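Local structure of transcriptional regulator, LuxR family (Burkholderia thailandensis, 3MQQ) at residues Ile14-Ser19 and Asp26-Leu31; Arg20-Glu25 and Ala101-Gly106; Ile34-Arg39 and Phe110-Ala115; Ala75-Met80 and Trp89-Gly94. The protein probably regulates transcription by binding DNA through a LuxR-type domain, the present chain being the PAS domain, which carries no DNA-binding domain of its own. All blocks are in the same frame, centred on the assembly; numbering follows the deposited sequence. Where two conformers were deposited one is given.

Contact 1: residues Ile14-Ser19 and Asp26-Leu31; sequences IGLVLS and DCNDEL. With NA (sodium ion), chain K.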
loop_
_atom_site.group_PDB
_atom_site.type_symbol
_atom_site.label_atom_id
_atom_site.label_comp_id
_atom_site.label_asym_id
_atom_site.label_seq_id
_atom_site.Cartn_x
_atom_site.Cartn_y
_atom_site.Cartn_z
ATOM N N ILE B 14 3.629 3.017 -3.510
ATOM C CA ILE B 14 2.823 3.866 -2.631
ATOM C C ILE B 14 3.713 4.418 -1.526
ATOM O O ILE B 14 4.751 3.840 -1.180
ATOM C CB ILE B 14 1.634 3.115 -1.982
ATOM C CG1 ILE B 14 2.134 1.947 -1.128
ATOM C CG2 ILE B 14 0.620 2.675 -3.043
ATOM C CD1 ILE B 14 1.059 1.274 -0.354
ATOM N N GLY B 15 3.284 5.529 -0.960
ATOM C CA GLY B 15 4.018 6.132 0.138
ATOM C C GLY B 15 3.925 5.265 1.371
ATOM O O GLY B 15 2.848 4.781 1.724
ATOM N N LEU B 16 5.070 5.007 1.989
ATOM C CA LEU B 16 5.072 4.209 3.238
ATOM C C LEU B 16 5.774 4.974 4.337
ATOM O O LEU B 16 6.759 5.705 4.104
ATOM C CB LEU B 16 5.812 2.879 3.062
ATOM C CG LEU B 16 5.238 1.918 2.038
ATOM C CD1 LEU B 16 6.180 0.743 1.888
ATOM C CD2 LEU B 16 3.852 1.463 2.461
ATOM N N VAL B 17 5.302 4.784 5.570
ATOM C CA VAL B 17 5.899 5.447 6.751
ATOM C C VAL B 17 5.981 4.452 7.866
ATOM O O VAL B 17 5.014 3.745 8.128
ATOM C CB VAL B 17 5.043 6.666 7.270
ATOM C CG1 VAL B 17 5.479 7.125 8.695
ATOM C CG2 VAL B 17 5.068 7.833 6.291
ATOM N N LEU B 18 7.136 4.395 8.540
ATOM C CA LEU B 18 7.253 3.776 9.869
ATOM C C LEU B 18 7.149 4.918 10.880
ATOM O O LEU B 18 7.946 5.839 10.828
ATOM C CB LEU B 18 8.588 3.019 10.012
ATOM C CG LEU B 18 8.949 2.128 8.834
ATOM C CD1 LEU B 18 10.306 1.404 9.086
ATOM C CD2 LEU B 18 7.818 1.111 8.604
ATOM N N SER B 19 6.101 4.904 11.710
ATOM C CA SER B 19 5.812 6.051 12.596
ATOM C C SER B 19 6.052 5.688 14.057
ATOM O O SER B 19 6.244 4.506 14.434
ATOM C CB SER B 19 4.365 6.506 12.416
ATOM O OG SER B 19 3.483 5.541 13.018
ATOM N N ASP B 26 10.645 6.800 9.493
ATOM C CA ASP B 26 11.248 6.421 8.224
ATOM C C ASP B 26 10.171 6.510 7.171
ATOM O O ASP B 26 8.990 6.405 7.487
ATOM C CB ASP B 26 11.858 5.014 8.295
ATOM C CG ASP B 26 12.829 4.723 7.162
ATOM O OD1 ASP B 26 13.171 5.624 6.356
ATOM O OD2 ASP B 26 13.290 3.564 7.086
ATOM N N CYS B 27 10.583 6.746 5.929
ATOM C CA CYS B 27 9.625 6.797 4.843
ATOM C C CYS B 27 10.349 6.489 3.544
ATOM O O CYS B 27 11.593 6.448 3.471
ATOM C CB CYS B 27 8.891 8.172 4.762
ATOM S SG CYS B 27 9.914 9.566 4.125
ATOM N N ASN B 28 9.566 6.255 2.512
ATOM C CA ASN B 28 10.143 5.989 1.212
ATOM C C ASN B 28 10.084 7.188 0.257
ATOM O O ASN B 28 9.466 8.244 0.574
ATOM C CB ASN B 28 9.538 4.705 0.575
ATOM C CG ASN B 28 8.051 4.806 0.285
ATOM O OD1 ASN B 28 7.416 5.856 0.444
ATOM N ND2 ASN B 28 7.486 3.688 -0.167
ATOM N N ASP B 29 10.708 7.000 -0.912
ATOM C CA ASP B 29 10.773 8.056 -1.937
ATOM C C ASP B 29 9.371 8.404 -2.454
ATOM O O ASP B 29 9.109 9.551 -2.781
ATOM C CB ASP B 29 11.732 7.696 -3.088
ATOM C CG ASP B 29 13.186 8.058 -2.790
ATOM O OD1 ASP B 29 13.468 8.735 -1.775
ATOM O OD2 ASP B 29 14.068 7.704 -3.596
ATOM N N GLU B 30 8.462 7.416 -2.536
ATOM C CA GLU B 30 7.110 7.719 -3.001
ATOM C C GLU B 30 6.397 8.712 -2.091
ATOM O O GLU B 30 5.672 9.604 -2.596
ATOM C CB GLU B 30 6.274 6.443 -3.202
ATOM C CG GLU B 30 4.858 6.644 -3.854
ATOM C CD GLU B 30 4.875 7.328 -5.209
ATOM O OE1 GLU B 30 5.840 7.138 -5.969
ATOM O OE2 GLU B 30 3.885 8.043 -5.528
ATOM N N LEU B 31 6.558 8.554 -0.775
ATOM C CA LEU B 31 5.954 9.529 0.164
ATOM C C LEU B 31 6.483 10.938 -0.107
ATOM O O LEU B 31 5.699 11.909 -0.159
ATOM C CB LEU B 31 6.196 9.144 1.625
ATOM C CG LEU B 31 5.398 10.110 2.516
ATOM C CD1 LEU B 31 3.901 9.738 2.571
ATOM C CD2 LEU B 31 6.007 10.225 3.906
HETATM NA NA NA K . 2.362 6.980 15.073
HETATM O O HOH W 1 0.148 7.847 13.795
#

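Contact 2: residues Arg20-Glu25 and Ala101-Gly106; sequences RDRVIE and APLAAG. With NA (sodium ion), chain K; EOH (ethanol), chain H.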
loop_
_atom_site.group_PDB
_atom_site.type_symbol
_atom_site.label_atom_id
_atom_site.label_comp_id
_atom_site.label_asym_id
_atom_site.label_seq_id
_atom_site.Cartn_x
_atom_site.Cartn_y
_atom_site.Cartn_z
ATOM N N ARG B 20 6.077 6.736 14.875
ATOM C CA ARG B 20 6.053 6.586 16.338
ATOM C C ARG B 20 5.512 7.893 16.888
ATOM O O ARG B 20 6.026 8.964 16.558
ATOM C CB ARG B 20 7.443 6.255 16.889
ATOM C CG ARG B 20 7.461 6.005 18.366
ATOM C CD ARG B 20 8.615 5.070 18.739
ATOM N NE ARG B 20 9.962 5.642 18.619
ATOM C CZ ARG B 20 10.293 6.932 18.729
ATOM N NH1 ARG B 20 11.566 7.287 18.621
ATOM N NH2 ARG B 20 9.379 7.873 18.925
ATOM N N ASP B 21 4.450 7.794 17.688
ATOM C CA ASP B 21 3.766 8.966 18.262
ATOM C C ASP B 21 3.463 10.083 17.246
ATOM O O ASP B 21 3.657 11.280 17.516
ATOM C CB ASP B 21 4.570 9.479 19.453
ATOM C CG ASP B 21 4.820 8.397 20.481
ATOM O OD1 ASP B 21 3.974 7.481 20.615
ATOM O OD2 ASP B 21 5.860 8.462 21.154
ATOM N N ARG B 22 2.975 9.656 16.086
ATOM C CA ARG B 22 2.552 10.535 14.998
ATOM C C ARG B 22 3.715 11.311 14.379
ATOM O O ARG B 22 3.500 12.366 13.779
ATOM C CB ARG B 22 1.379 11.471 15.381
ATOM C CG ARG B 22 0.235 10.785 16.149
ATOM C CD ARG B 22 -0.938 11.731 16.308
ATOM N NE ARG B 22 -1.694 11.839 15.061
ATOM C CZ ARG B 22 -2.713 12.673 14.870
ATOM N NH1 ARG B 22 -3.351 12.705 13.698
ATOM N NH2 ARG B 22 -3.089 13.472 15.846
ATOM N N VAL B 23 4.935 10.795 14.571
ATOM C CA VAL B 23 6.120 11.315 13.920
ATOM C C VAL B 23 6.615 10.288 12.887
ATOM O O VAL B 23 6.597 9.077 13.135
ATOM C CB VAL B 23 7.225 11.610 14.933
ATOM C CG1 VAL B 23 8.524 12.091 14.216
ATOM C CG2 VAL B 23 6.725 12.687 15.910
ATOM N N ILE B 24 7.059 10.780 11.732
ATOM C CA ILE B 24 7.603 9.915 10.688
ATOM C C ILE B 24 9.038 9.521 11.066
ATOM O O ILE B 24 9.916 10.374 11.086
ATOM C CB ILE B 24 7.663 10.651 9.359
ATOM C CG1 ILE B 24 6.247 11.043 8.874
ATOM C CG2 ILE B 24 8.449 9.837 8.325
ATOM C CD1 ILE B 24 6.291 11.939 7.599
ATOM N N GLU B 25 9.271 8.244 11.379
ATOM C CA GLU B 25 10.621 7.783 11.719
ATOM C C GLU B 25 11.385 7.311 10.481
ATOM O O GLU B 25 12.620 7.421 10.415
ATOM C CB GLU B 25 10.579 6.693 12.790
ATOM C CG GLU B 25 9.784 7.085 14.016
ATOM C CD GLU B 25 10.558 7.999 14.942
ATOM O OE1 GLU B 25 11.086 7.494 15.946
ATOM O OE2 GLU B 25 10.648 9.211 14.665
ATOM N N ALA B 101 -2.456 0.992 21.632
ATOM C CA ALA B 101 -1.656 2.204 21.526
ATOM C C ALA B 101 -1.695 2.653 20.064
ATOM O O ALA B 101 -0.688 2.552 19.353
ATOM C CB ALA B 101 -0.234 1.955 22.002
ATOM N N PRO B 102 -2.876 3.132 19.610
ATOM C CA PRO B 102 -3.181 3.275 18.180
ATOM C C PRO B 102 -2.323 4.293 17.442
ATOM O O PRO B 102 -2.076 4.133 16.238
ATOM C CB PRO B 102 -4.645 3.736 18.183
ATOM C CG PRO B 102 -4.854 4.360 19.544
ATOM C CD PRO B 102 -4.054 3.465 20.435
ATOM N N LEU B 103 -1.907 5.334 18.156
ATOM C CA LEU B 103 -1.126 6.429 17.595
ATOM C C LEU B 103 0.350 6.362 17.981
ATOM O O LEU B 103 1.110 7.288 17.693
ATOM C CB LEU B 103 -1.743 7.768 18.008
ATOM C CG LEU B 103 -3.133 7.988 17.393
ATOM C CD1 LEU B 103 -3.769 9.307 17.831
ATOM C CD2 LEU B 103 -3.093 7.875 15.872
ATOM N N ALA B 104 0.763 5.245 18.583
ATOM C CA ALA B 104 2.185 4.979 18.855
ATOM C C ALA B 104 2.881 4.354 17.624
ATOM O O ALA B 104 2.571 4.726 16.483
ATOM C CB ALA B 104 2.339 4.090 20.128
ATOM N N ALA B 105 3.830 3.437 17.810
ATOM C CA ALA B 105 4.510 2.877 16.640
ATOM C C ALA B 105 3.505 2.231 15.682
ATOM O O ALA B 105 2.589 1.531 16.106
ATOM C CB ALA B 105 5.585 1.869 17.048
ATOM N N GLY B 106 3.660 2.493 14.389
ATOM C CA GLY B 106 2.851 1.779 13.417
ATOM C C GLY B 106 3.384 1.912 12.008
ATOM O O GLY B 106 4.386 2.583 11.769
HETATM NA NA NA K . 2.362 6.980 15.073
HETATM C C1 EOH H . -1.634 10.078 11.755
HETATM C C2 EOH H . -1.273 9.895 13.202
HETATM O O EOH H . -2.263 11.308 11.556
HETATM O O HOH W 1 0.148 7.847 13.795
#

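Contact 3: residues Ile34-Arg39 and Phe110-Ala115; sequences IFRCAR and FEDLSA. With EOH (ethanol), chain I.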
loop_
_atom_site.group_PDB
_atom_site.type_symbol
_atom_site.label_atom_id
_atom_site.label_comp_id
_atom_site.label_asym_id
_atom_site.label_seq_id
_atom_site.Cartn_x
_atom_site.Cartn_y
_atom_site.Cartn_z
ATOM N N ILE B 34 4.857 12.315 -3.239
ATOM C CA ILE B 34 3.477 12.746 -3.033
ATOM C C ILE B 34 3.459 14.137 -2.405
ATOM O O ILE B 34 2.692 15.022 -2.831
ATOM C CB ILE B 34 2.696 11.758 -2.137
ATOM C CG1 ILE B 34 2.534 10.388 -2.825
ATOM C CG2 ILE B 34 1.345 12.354 -1.726
ATOM C CD1 ILE B 34 2.110 9.254 -1.872
ATOM N N PHE B 35 4.325 14.337 -1.414
ATOM C CA PHE B 35 4.342 15.597 -0.669
ATOM C C PHE B 35 5.291 16.661 -1.220
ATOM O O PHE B 35 5.511 17.703 -0.599
ATOM C CB PHE B 35 4.510 15.326 0.833
ATOM C CG PHE B 35 3.277 14.749 1.449
ATOM C CD1 PHE B 35 2.222 15.579 1.830
ATOM C CD2 PHE B 35 3.122 13.371 1.560
ATOM C CE1 PHE B 35 1.045 15.032 2.365
ATOM C CE2 PHE B 35 1.974 12.818 2.105
ATOM C CZ PHE B 35 0.922 13.660 2.491
ATOM N N ARG B 36 5.814 16.389 -2.415
ATOM C CA ARG B 36 6.681 17.312 -3.152
ATOM C C ARG B 36 7.848 17.851 -2.338
ATOM O O ARG B 36 8.107 19.068 -2.334
ATOM C CB ARG B 36 5.869 18.494 -3.723
ATOM C CG ARG B 36 4.568 18.122 -4.403
ATOM C CD ARG B 36 4.752 17.345 -5.710
ATOM N NE ARG B 36 3.514 17.270 -6.500
ATOM C CZ ARG B 36 2.827 16.154 -6.744
ATOM N NH1 ARG B 36 3.244 14.980 -6.286
ATOM N NH2 ARG B 36 1.725 16.213 -7.480
ATOM N N CYS B 37 8.571 16.944 -1.680
ATOM C CA CYS B 37 9.759 17.321 -0.912
ATOM C C CYS B 37 10.785 16.193 -0.954
ATOM O O CYS B 37 10.608 15.231 -1.697
ATOM C CB CYS B 37 9.373 17.619 0.528
ATOM S SG CYS B 37 8.546 16.237 1.329
ATOM N N ALA B 38 11.855 16.330 -0.173
ATOM C CA ALA B 38 12.847 15.258 -0.030
ATOM C C ALA B 38 12.529 14.373 1.167
ATOM O O ALA B 38 11.888 14.818 2.119
ATOM C CB ALA B 38 14.214 15.835 0.121
ATOM N N ARG B 39 12.997 13.128 1.137
ATOM C CA ARG B 39 12.836 12.254 2.301
ATOM C C ARG B 39 13.405 12.916 3.554
ATOM O O ARG B 39 12.811 12.836 4.626
ATOM C CB ARG B 39 13.549 10.914 2.081
ATOM C CG ARG B 39 12.859 9.925 1.160
ATOM C CD ARG B 39 13.558 8.547 1.264
ATOM N NE ARG B 39 13.806 8.143 2.652
ATOM C CZ ARG B 39 14.974 7.723 3.125
ATOM N NH1 ARG B 39 16.030 7.617 2.324
ATOM N NH2 ARG B 39 15.084 7.388 4.405
ATOM N N PHE B 110 0.183 5.802 2.174
ATOM C CA PHE B 110 -0.419 7.006 1.591
ATOM C C PHE B 110 -0.453 6.827 0.075
ATOM O O PHE B 110 0.538 6.432 -0.497
ATOM C CB PHE B 110 0.495 8.203 1.892
ATOM C CG PHE B 110 0.607 8.511 3.354
ATOM C CD1 PHE B 110 -0.130 9.543 3.905
ATOM C CD2 PHE B 110 1.431 7.753 4.178
ATOM C CE1 PHE B 110 -0.067 9.796 5.283
ATOM C CE2 PHE B 110 1.506 8.028 5.548
ATOM C CZ PHE B 110 0.769 9.036 6.084
ATOM N N GLU B 111 -1.581 7.124 -0.565
ATOM C CA GLU B 111 -1.624 7.053 -1.986
ATOM C C GLU B 111 -2.355 8.289 -2.518
ATOM O O GLU B 111 -3.433 8.596 -2.067
ATOM C CB GLU B 111 -2.347 5.771 -2.419
ATOM C CG GLU B 111 -2.489 5.665 -3.918
ATOM C CD GLU B 111 -3.192 4.408 -4.331
ATOM O OE1 GLU B 111 -3.948 3.851 -3.509
ATOM O OE2 GLU B 111 -2.992 3.969 -5.479
ATOM N N ASP B 112 -1.735 9.005 -3.464
ATOM C CA ASP B 112 -2.342 10.205 -4.058
ATOM C C ASP B 112 -3.493 9.770 -4.942
ATOM O O ASP B 112 -3.341 8.884 -5.823
ATOM C CB ASP B 112 -1.272 10.956 -4.893
ATOM C CG ASP B 112 -1.705 12.353 -5.354
ATOM O OD1 ASP B 112 -2.890 12.704 -5.306
ATOM O OD2 ASP B 112 -0.819 13.079 -5.849
ATOM N N LEU B 113 -4.653 10.391 -4.718
ATOM C CA LEU B 113 -5.830 10.060 -5.510
ATOM C C LEU B 113 -6.081 11.068 -6.623
ATOM O O LEU B 113 -7.155 11.076 -7.208
ATOM C CB LEU B 113 -7.059 9.906 -4.616
ATOM C CG LEU B 113 -6.860 8.960 -3.422
ATOM C CD1 LEU B 113 -8.058 9.010 -2.523
ATOM C CD2 LEU B 113 -6.567 7.515 -3.870
ATOM N N SER B 114 -5.079 11.889 -6.942
ATOM C CA SER B 114 -5.249 12.931 -7.967
ATOM C C SER B 114 -5.402 12.402 -9.388
ATOM O O SER B 114 -6.196 12.919 -10.146
ATOM C CB SER B 114 -4.116 13.962 -7.930
ATOM O OG SER B 114 -4.102 14.654 -6.695
ATOM N N ALA B 115 -4.627 11.375 -9.730
ATOM C CA ALA B 115 -4.682 10.794 -11.074
ATOM C C ALA B 115 -5.957 9.995 -11.272
ATOM O O ALA B 115 -6.420 9.330 -10.327
ATOM C CB ALA B 115 -3.469 9.877 -11.281
HETATM C C1 EOH I . 3.117 11.635 -6.230
HETATM C C2 EOH I . 3.208 10.553 -7.303
HETATM O O EOH I . 1.930 12.428 -6.211
HETATM O O HOH W 2 -0.277 14.322 -8.310
#

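Contact 4: residues Ala75-Met80 and Trp89-Gly94; sequences ADDRIM and WCHVTG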
loop_
_atom_site.group_PDB
_atom_site.type_symbol
_atom_site.label_atom_id
_atom_site.label_comp_id
_atom_site.label_asym_id
_atom_site.label_seq_id
_atom_site.Cartn_x
_atom_site.Cartn_y
_atom_site.Cartn_z
ATOM N N ALA B 75 -8.432 2.765 7.789
ATOM C CA ALA B 75 -8.296 3.268 6.434
ATOM C C ALA B 75 -9.308 4.378 6.235
ATOM O O ALA B 75 -10.454 4.330 6.750
ATOM C CB ALA B 75 -8.506 2.146 5.398
ATOM N N ASP B 76 -8.867 5.419 5.525
ATOM C CA ASP B 76 -9.801 6.421 5.051
ATOM C C ASP B 76 -9.308 7.135 3.794
ATOM O O ASP B 76 -8.269 6.835 3.253
ATOM C CB ASP B 76 -10.112 7.462 6.153
ATOM C CG ASP B 76 -8.963 8.414 6.401
ATOM O OD1 ASP B 76 -8.138 8.610 5.482
ATOM O OD2 ASP B 76 -8.869 8.990 7.507
ATOM N N ASP B 77 -10.132 8.064 3.311
ATOM C CA ASP B 77 -9.645 9.054 2.336
ATOM C C ASP B 77 -9.738 10.391 3.027
ATOM O O ASP B 77 -10.745 10.662 3.696
ATOM C CB ASP B 77 -10.583 9.069 1.131
ATOM C CG ASP B 77 -10.633 7.742 0.439
ATOM O OD1 ASP B 77 -9.554 7.165 0.193
ATOM O OD2 ASP B 77 -11.754 7.258 0.174
ATOM N N ARG B 78 -8.716 11.228 2.862
ATOM C CA ARG B 78 -8.813 12.589 3.375
ATOM C C ARG B 78 -8.025 13.565 2.558
ATOM O O ARG B 78 -7.179 13.194 1.759
ATOM C CB ARG B 78 -8.379 12.680 4.837
ATOM C CG ARG B 78 -6.879 12.862 5.038
ATOM C CD ARG B 78 -6.131 11.566 4.755
ATOM N NE ARG B 78 -6.360 10.605 5.818
ATOM C CZ ARG B 78 -5.649 10.535 6.939
ATOM N NH1 ARG B 78 -4.641 11.369 7.164
ATOM N NH2 ARG B 78 -5.951 9.633 7.840
ATOM N N ILE B 79 -8.272 14.842 2.828
ATOM C CA ILE B 79 -7.526 15.895 2.179
ATOM C C ILE B 79 -6.252 16.168 2.984
ATOM O O ILE B 79 -6.308 16.332 4.219
ATOM C CB ILE B 79 -8.391 17.168 2.076
ATOM C CG1 ILE B 79 -9.524 16.910 1.073
ATOM C CG2 ILE B 79 -7.534 18.383 1.697
ATOM C CD1 ILE B 79 -10.687 17.902 1.166
HETATM N N MSE B 80 -5.120 16.155 2.279
HETATM C CA MSE B 80 -3.827 16.461 2.854
HETATM C C MSE B 80 -3.181 17.619 2.109
HETATM O O MSE B 80 -3.750 18.121 1.146
HETATM C CB MSE B 80 -2.943 15.196 2.843
HETATM C CG MSE B 80 -3.623 14.034 3.597
HETATM SE SE MSE B 80 -3.749 14.342 5.505
HETATM C CE MSE B 80 -1.994 13.689 6.027
ATOM N N TRP B 89 -6.375 14.991 -2.371
ATOM C CA TRP B 89 -6.990 13.837 -1.739
ATOM C C TRP B 89 -6.006 12.669 -1.694
ATOM O O TRP B 89 -5.314 12.386 -2.673
ATOM C CB TRP B 89 -8.223 13.423 -2.521
ATOM C CG TRP B 89 -9.401 14.279 -2.200
ATOM C CD1 TRP B 89 -9.775 15.443 -2.815
ATOM C CD2 TRP B 89 -10.367 14.036 -1.180
ATOM N NE1 TRP B 89 -10.923 15.936 -2.239
ATOM C CE2 TRP B 89 -11.315 15.082 -1.241
ATOM C CE3 TRP B 89 -10.528 13.032 -0.218
ATOM C CZ2 TRP B 89 -12.396 15.162 -0.367
ATOM C CZ3 TRP B 89 -11.612 13.098 0.634
ATOM C CH2 TRP B 89 -12.537 14.155 0.554
ATOM N N CYS B 90 -5.962 12.026 -0.532
ATOM C CA CYS B 90 -5.029 10.946 -0.276
ATOM C C CYS B 90 -5.721 9.784 0.424
ATOM O O CYS B 90 -6.410 9.983 1.402
ATOM C CB CYS B 90 -3.920 11.508 0.639
ATOM S SG CYS B 90 -2.472 10.501 0.910
ATOM N N HIS B 91 -5.508 8.547 -0.040
ATOM C CA HIS B 91 -6.042 7.396 0.693
ATOM C C HIS B 91 -4.978 6.964 1.673
ATOM O O HIS B 91 -3.822 6.835 1.304
ATOM C CB HIS B 91 -6.305 6.205 -0.255
ATOM C CG HIS B 91 -6.908 5.013 0.432
ATOM N ND1 HIS B 91 -6.288 3.781 0.513
ATOM C CD2 HIS B 91 -8.102 4.873 1.052
ATOM C CE1 HIS B 91 -7.076 2.944 1.172
ATOM N NE2 HIS B 91 -8.183 3.582 1.503
ATOM N N VAL B 92 -5.359 6.781 2.936
ATOM C CA VAL B 92 -4.393 6.498 4.006
ATOM C C VAL B 92 -4.819 5.241 4.730
ATOM O O VAL B 92 -5.991 5.060 5.021
ATOM C CB VAL B 92 -4.220 7.660 5.026
ATOM C CG1 VAL B 92 -3.194 7.277 6.151
ATOM C CG2 VAL B 92 -3.696 8.888 4.305
ATOM N N THR B 93 -3.873 4.325 4.941
ATOM C CA THR B 93 -4.164 3.144 5.765
ATOM C C THR B 93 -3.122 3.036 6.852
ATOM O O THR B 93 -2.011 3.508 6.701
ATOM C CB THR B 93 -4.276 1.791 4.977
ATOM O OG1 THR B 93 -2.986 1.242 4.694
ATOM C CG2 THR B 93 -5.091 1.918 3.685
ATOM N N GLY B 94 -3.474 2.419 7.969
ATOM C CA GLY B 94 -2.485 2.287 9.039
ATOM C C GLY B 94 -2.766 1.105 9.934
ATOM O O GLY B 94 -3.905 0.693 10.105
#

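Contact 1: residues Ile14-Ser19 and Asp26-Leu31
The first beta hairpin of the PAS domain, strands 15-20 and 23-27, runs here straight into helix 29-34, and Asn28, the N-cap residue of that helix, joins the two. Val17 faces Cys27 as a non-hydrogen-bonded pair, whereas Leu18 and Asp26 form a hydrogen-bonded pair, Leu18 N donating to Asp26 O at 2.9 Å. Asp26 OD2 is hydrogen-bonded to Tyr5 OH of the second subunit. Asparagine suits the cap because its amide both donates and accepts. Its CG takes the crowded position between the backbone N and the carbonyl carbon (Asn28 chi1 64°), which brings Asn28 OD1 to Leu31 N at 3.1 Å to cap the helix. Asn28 OD1 also takes Leu16 N at 2.9 Å from above the carbonyl plane. Gly15, without a side chain, passes close to the first turn of the helix, with Gly15 CA 3.6 Å from Leu31 N. Leu31 CD2 meets Val17 CG2 at 3.5 Å, the two side chains crossing obliquely, and Glu30 packs its CG against the Ile14 carbonyl carbon. The other half of the cap amide donates twice: to Phe9 O in helix 5-11, and from Asn28 ND2 to Ile14 O at 2.9 Å, nearly straight (168°) and in the amide plane.

Contact 2: residues Arg20-Glu25 and Ala101-Gly106
The tightest approach is between the backbones of two turns that meet beside a sodium ion. Arg20 to Val23 form a type I' turn, closed by Val23 N donating to Arg20 O at 2.9 Å, while Ala101 to Ala104 form a type I turn. Asp21 CA lies 3.2 Å from Leu103 O in a CA-H...O contact. That carbonyl oxygen does double duty, since Leu103 O also binds the sodium ion at 2.9 Å, and Ala104 O binds it at 2.7 Å. Ser19 OG and a water also bind it, and Arg22 belongs to the same site. Carbonyl oxygens suit a sodium ion because they are hard, neutral donors whose partial negative charge points at the cation. Beyond the backbone, Arg22 and Leu103 run alongside each other, Leu103 CD1 lying over one face of the guanidinium. A bend at chi3 (77°) turns that guanidinium so that Arg22 NH1 donates to the oxygen of a bound ethanol at 2.8 Å (167°). NH1 also serves Phe57 O, and the ring of Phe57 makes a cation-pi contact with the same group.

The outer side is looser. Asp21 OD1 lies 3.5 Å from Ala104 CA, beside the methyl group, with Asp21 itself exposed. Arg20, on the surface, pairs by charge with Glu25: Arg20 NH1 is 2.7 Å from Glu25 OE1, but the oxygen lies well out of the guanidinium plane, so no N-H points at it. Positive phi at Asp21 and Arg22 gives the tight reversal of a two-residue beta hairpin, the one that joins the first two strands of this PAS sheet.

Contact 3: residues Ile34-Arg39 and Phe110-Ala115
Ile34 makes the closest approach, its CD1 lying 3.5 Å from Phe110 O and 4.2 Å from Phe110 CB, while CG2 faces the CB of Asp112. A branched aliphatic chain suits a place between a helix end and the face of a strand. Beside it, Phe35 CE2 comes to 4.3 Å from Phe110 CD1, which sits at the edge of the Phe35 ring. At the outer margin Arg36 and Asp112 do not touch directly: a water accepts from Arg36 NH2 and donates to Asp112 OD2, and Arg36 NH1 donates to a bound ethanol oxygen at 2.9 Å (159°).

The contact thus lays the C-terminal end of helix 29-34 on strand 106-112, the central strand of the five-stranded antiparallel PAS sheet. A Schellman motif ends that helix, with Arg36 at C-prime and positive phi, Cys37 N reaching back to Ala32 O and Arg36 N to Ala33 O. On the strand side, Asp112 keeps its carboxylate in place through an Asx turn. Asp112 OD1 accepts from Ser114 N at 2.9 Å, from above the carboxylate plane, and from Ser114 OG at 2.7 Å on its syn lone pair. Farther out, Arg82 forms a salt bridge with Asp112 OD2 and also donates to Ile34 O, while Phe88 meets the ring of Phe35 edge-to-face.

Contact 4: residues Ala75-Met80 and Trp89-Gly94
Strands 74-81 and 87-96 form an antiparallel hairpin at one edge of the PAS sheet, their segment axes 144° apart. Asp76 with Val92 and Arg78 with Cys90 are its hydrogen-bonded pairs, Cys90 N reaching Arg78 O at 2.8 Å. The side chain of Arg78 carries much of the face it shares with Asp76, Cys90 and Val92. From CB, its CG takes the crowded position between the backbone N and the carbonyl carbon (chi1 86°), and further bends at chi2 and chi3 fold the chain back across Val92. Arg78 CD then lies 3.6 Å and Arg78 NE 3.5 Å from Val92 CG2, and CZ follows over the same side chain, this methyl sitting over one face of the guanidinium, offset toward its rim. At the tip, Arg78 NE donates to Asp76 OD1 at 2.7 Å (169°) and Arg78 NH2 to Asp76 OD2 at 3.0 Å, a side-on grip that uses the syn lone pair of each oxygen. NH1 goes to Tyr51 OH, and Asp76 OD2 has a second partner in Tyr74 OH.

On the reverse face Ile79 crosses Trp89 obliquely, its CG1 3.7 Å from the centroid of the six-membered ring, a CH-pi contact. The flat indole suits this place because its face can cover an aliphatic chain. Because Arg78 is buried, its charge is probably balanced by an ionised Asp76, and the two-nitrogen grip fixes the rotation of both groups and holds the guanidinium against the methyl of Val92.

Overall arrangement
From the N terminus, contact 1 closes first, across the short hairpin loop between strands 15-20 and 23-27. Contact 2 opens inside that loop, so the two cross; they share the sodium ion, and the second segment of contact 2 comes some 75 residues later, leading into strand 106-112. Contact 3 opens after contact 1 has closed and also crosses contact 2, tying the end of helix 29-34 to strand 106-112. Contact 4, a second hairpin, nests inside the loops of both contact 2 and contact 3. Strand 106-112 lies between the hairpins of contacts 1 and 4, pairing with strand 15-20 on one side and strand 87-96 on the other to make one antiparallel sheet.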